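Local structure of esterase (Capnocytophaga ochracea, 4W9R) at residues 10-15 with 97-103. The protein is probably an esterase of the alpha/beta-hydrolase fold, with its substrate and physiological role still unknown. Residues are numbered along the deposited sequence.
Sequences FSSGRL and EFVSAEL
F98 has one ring face covered by L15, whose CD1 sits 3.7 Å from the ring centroid, 15° off the normal, a CH-pi contact. The two belong to an alpha/beta-hydrolase-type fold, where helix 91-110 packs across the end of outermost strand 5-12 and the turn leading to strand 17-24. The axes of strand 10-12 and helix 97-103 run at 109°, 10.0 Å apart; CA atoms pair as R14–F98 (6.1 Å) and F10–L103 (8.0 Å). F10 is extended, while residues 13-15 have helical phi/psi. In the helix, L103 N bonds to F98 O at 2.9 Å, a wider pi-type turn. F98, chi1 149° between wells, meets F10 (chi1 t) obliquely, F98 CE1–F10 CD1 3.5 Å; F10 and Y106 rings meet edge-to-face. E102 (chi1 m, chi2 t) reaches to the turn: its OE1 accepts a very short 2.5 Å bond from S12 OG, its OE2 a 3.1 Å bond from R14 N. R14 (chi1 m) reaches toward the helix nearly perpendicular to its axis, in a salt-bridge network: R14 NE–E97 OE1 3.2 Å, R14 NH2–E102 OE2 3.4 Å (a weak hydrogen bond). S12, chi1 t, closes an ST motif, its OG accepting from L15 N at 3.1 Å.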
loop_
_atom_site.group_PDB
_atom_site.type_symbol
_atom_site.label_atom_id
_atom_site.label_comp_id
_atom_site.label_asym_id
_atom_site.label_seq_id
_atom_site.Cartn_x
_atom_site.Cartn_y
_atom_site.Cartn_z
ATOM N N PHE B 10 -18.090 17.624 11.626
ATOM C CA PHE B 10 -19.068 18.141 10.681
ATOM C C PHE B 10 -20.466 17.953 11.247
ATOM O O PHE B 10 -20.840 16.847 11.637
ATOM C CB PHE B 10 -18.937 17.440 9.326
ATOM C CG PHE B 10 -19.897 17.942 8.284
ATOM C CD1 PHE B 10 -21.129 17.332 8.101
ATOM C CD2 PHE B 10 -19.566 19.019 7.478
ATOM C CE1 PHE B 10 -22.013 17.790 7.142
ATOM C CE2 PHE B 10 -20.445 19.481 6.517
ATOM C CZ PHE B 10 -21.670 18.866 6.349
ATOM N N SER B 11 -21.237 19.033 11.301
ATOM C CA SER B 11 -22.602 18.947 11.795
ATOM C C SER B 11 -23.530 18.539 10.661
ATOM O O SER B 11 -23.660 19.247 9.663
ATOM C CB SER B 11 -23.048 20.277 12.404
ATOM O OG SER B 11 -22.297 20.584 13.565
ATOM N N SER B 12 -24.177 17.392 10.823
ATOM C CA SER B 12 -25.015 16.838 9.772
ATOM C C SER B 12 -26.487 16.890 10.155
ATOM O O SER B 12 -26.871 16.464 11.243
ATOM C CB SER B 12 -24.601 15.398 9.464
ATOM O OG SER B 12 -25.457 14.818 8.496
ATOM N N GLY B 13 -27.305 17.420 9.254
ATOM C CA GLY B 13 -28.736 17.487 9.478
ATOM C C GLY B 13 -29.375 16.124 9.316
ATOM O O GLY B 13 -30.281 15.755 10.065
ATOM N N ARG B 14 -28.893 15.371 8.333
ATOM C CA ARG B 14 -29.430 14.048 8.046
ATOM C C ARG B 14 -29.026 13.024 9.104
ATOM O O ARG B 14 -29.831 12.181 9.498
ATOM C CB ARG B 14 -28.975 13.580 6.662
ATOM C CG ARG B 14 -29.727 14.233 5.514
ATOM C CD ARG B 14 -29.095 13.884 4.180
ATOM N NE ARG B 14 -29.942 14.259 3.051
ATOM C CZ ARG B 14 -29.969 15.470 2.503
ATOM N NH1 ARG B 14 -30.772 15.716 1.477
ATOM N NH2 ARG B 14 -29.197 16.436 2.983
ATOM N N LEU B 15 -27.779 13.097 9.556
ATOM C CA LEU B 15 -27.287 12.183 10.583
ATOM C C LEU B 15 -27.713 12.618 11.980
ATOM O O LEU B 15 -27.711 11.815 12.914
ATOM C CB LEU B 15 -25.764 12.072 10.515
ATOM C CG LEU B 15 -25.210 11.331 9.299
ATOM C CD1 LEU B 15 -23.691 11.294 9.340
ATOM C CD2 LEU B 15 -25.784 9.926 9.245
ATOM N N GLU B 97 -26.900 9.697 1.887
ATOM C CA GLU B 97 -27.162 11.045 1.390
ATOM C C GLU B 97 -26.307 12.097 2.094
ATOM O O GLU B 97 -26.033 13.157 1.533
ATOM C CB GLU B 97 -28.645 11.390 1.538
ATOM C CG GLU B 97 -29.573 10.501 0.722
ATOM C CD GLU B 97 -31.019 10.960 0.770
ATOM O OE1 GLU B 97 -31.258 12.157 1.038
ATOM O OE2 GLU B 97 -31.918 10.123 0.541
ATOM N N PHE B 98 -25.889 11.801 3.322
ATOM C CA PHE B 98 -24.995 12.690 4.060
ATOM C C PHE B 98 -23.708 12.940 3.281
ATOM O O PHE B 98 -23.214 14.064 3.226
ATOM C CB PHE B 98 -24.673 12.109 5.440
ATOM C CG PHE B 98 -23.310 12.484 5.956
ATOM C CD1 PHE B 98 -23.054 13.766 6.414
ATOM C CD2 PHE B 98 -22.287 11.548 5.989
ATOM C CE1 PHE B 98 -21.800 14.112 6.887
ATOM C CE2 PHE B 98 -21.031 11.886 6.463
ATOM C CZ PHE B 98 -20.788 13.170 6.913
ATOM N N VAL B 99 -23.174 11.884 2.675
ATOM C CA VAL B 99 -21.969 12.001 1.863
ATOM C C VAL B 99 -22.237 12.830 0.610
ATOM O O VAL B 99 -21.507 13.773 0.309
ATOM C CB VAL B 99 -21.432 10.616 1.450
ATOM C CG1 VAL B 99 -20.186 10.763 0.589
ATOM C CG2 VAL B 99 -21.139 9.768 2.679
ATOM N N SER B 100 -23.296 12.472 -0.112
ATOM C CA SER B 100 -23.652 13.141 -1.360
ATOM C C SER B 100 -24.097 14.588 -1.187
ATOM O O SER B 100 -23.551 15.493 -1.814
ATOM C CB SER B 100 -24.769 12.371 -2.070
ATOM O OG SER B 100 -24.303 11.140 -2.583
ATOM N N ALA B 101 -25.107 14.798 -0.348
ATOM C CA ALA B 101 -25.787 16.088 -0.280
ATOM C C ALA B 101 -25.189 17.071 0.725
ATOM O O ALA B 101 -25.530 18.253 0.710
ATOM C CB ALA B 101 -27.262 15.869 0.033
ATOM N N GLU B 102 -24.296 16.598 1.587
ATOM C CA GLU B 102 -23.769 17.449 2.650
ATOM C C GLU B 102 -22.248 17.554 2.628
ATOM O O GLU B 102 -21.698 18.634 2.412
ATOM C CB GLU B 102 -24.233 16.943 4.017
ATOM C CG GLU B 102 -25.741 16.899 4.185
ATOM C CD GLU B 102 -26.160 16.446 5.570
ATOM O OE1 GLU B 102 -25.270 16.139 6.390
ATOM O OE2 GLU B 102 -27.378 16.401 5.841
ATOM N N LEU B 103 -21.578 16.429 2.867
ATOM C CA LEU B 103 -20.122 16.402 2.984
ATOM C C LEU B 103 -19.414 16.916 1.734
ATOM O O LEU B 103 -18.602 17.837 1.811
ATOM C CB LEU B 103 -19.643 14.984 3.296
ATOM C CG LEU B 103 -18.138 14.838 3.518
ATOM C CD1 LEU B 103 -17.680 15.720 4.671
ATOM C CD2 LEU B 103 -17.773 13.389 3.773
#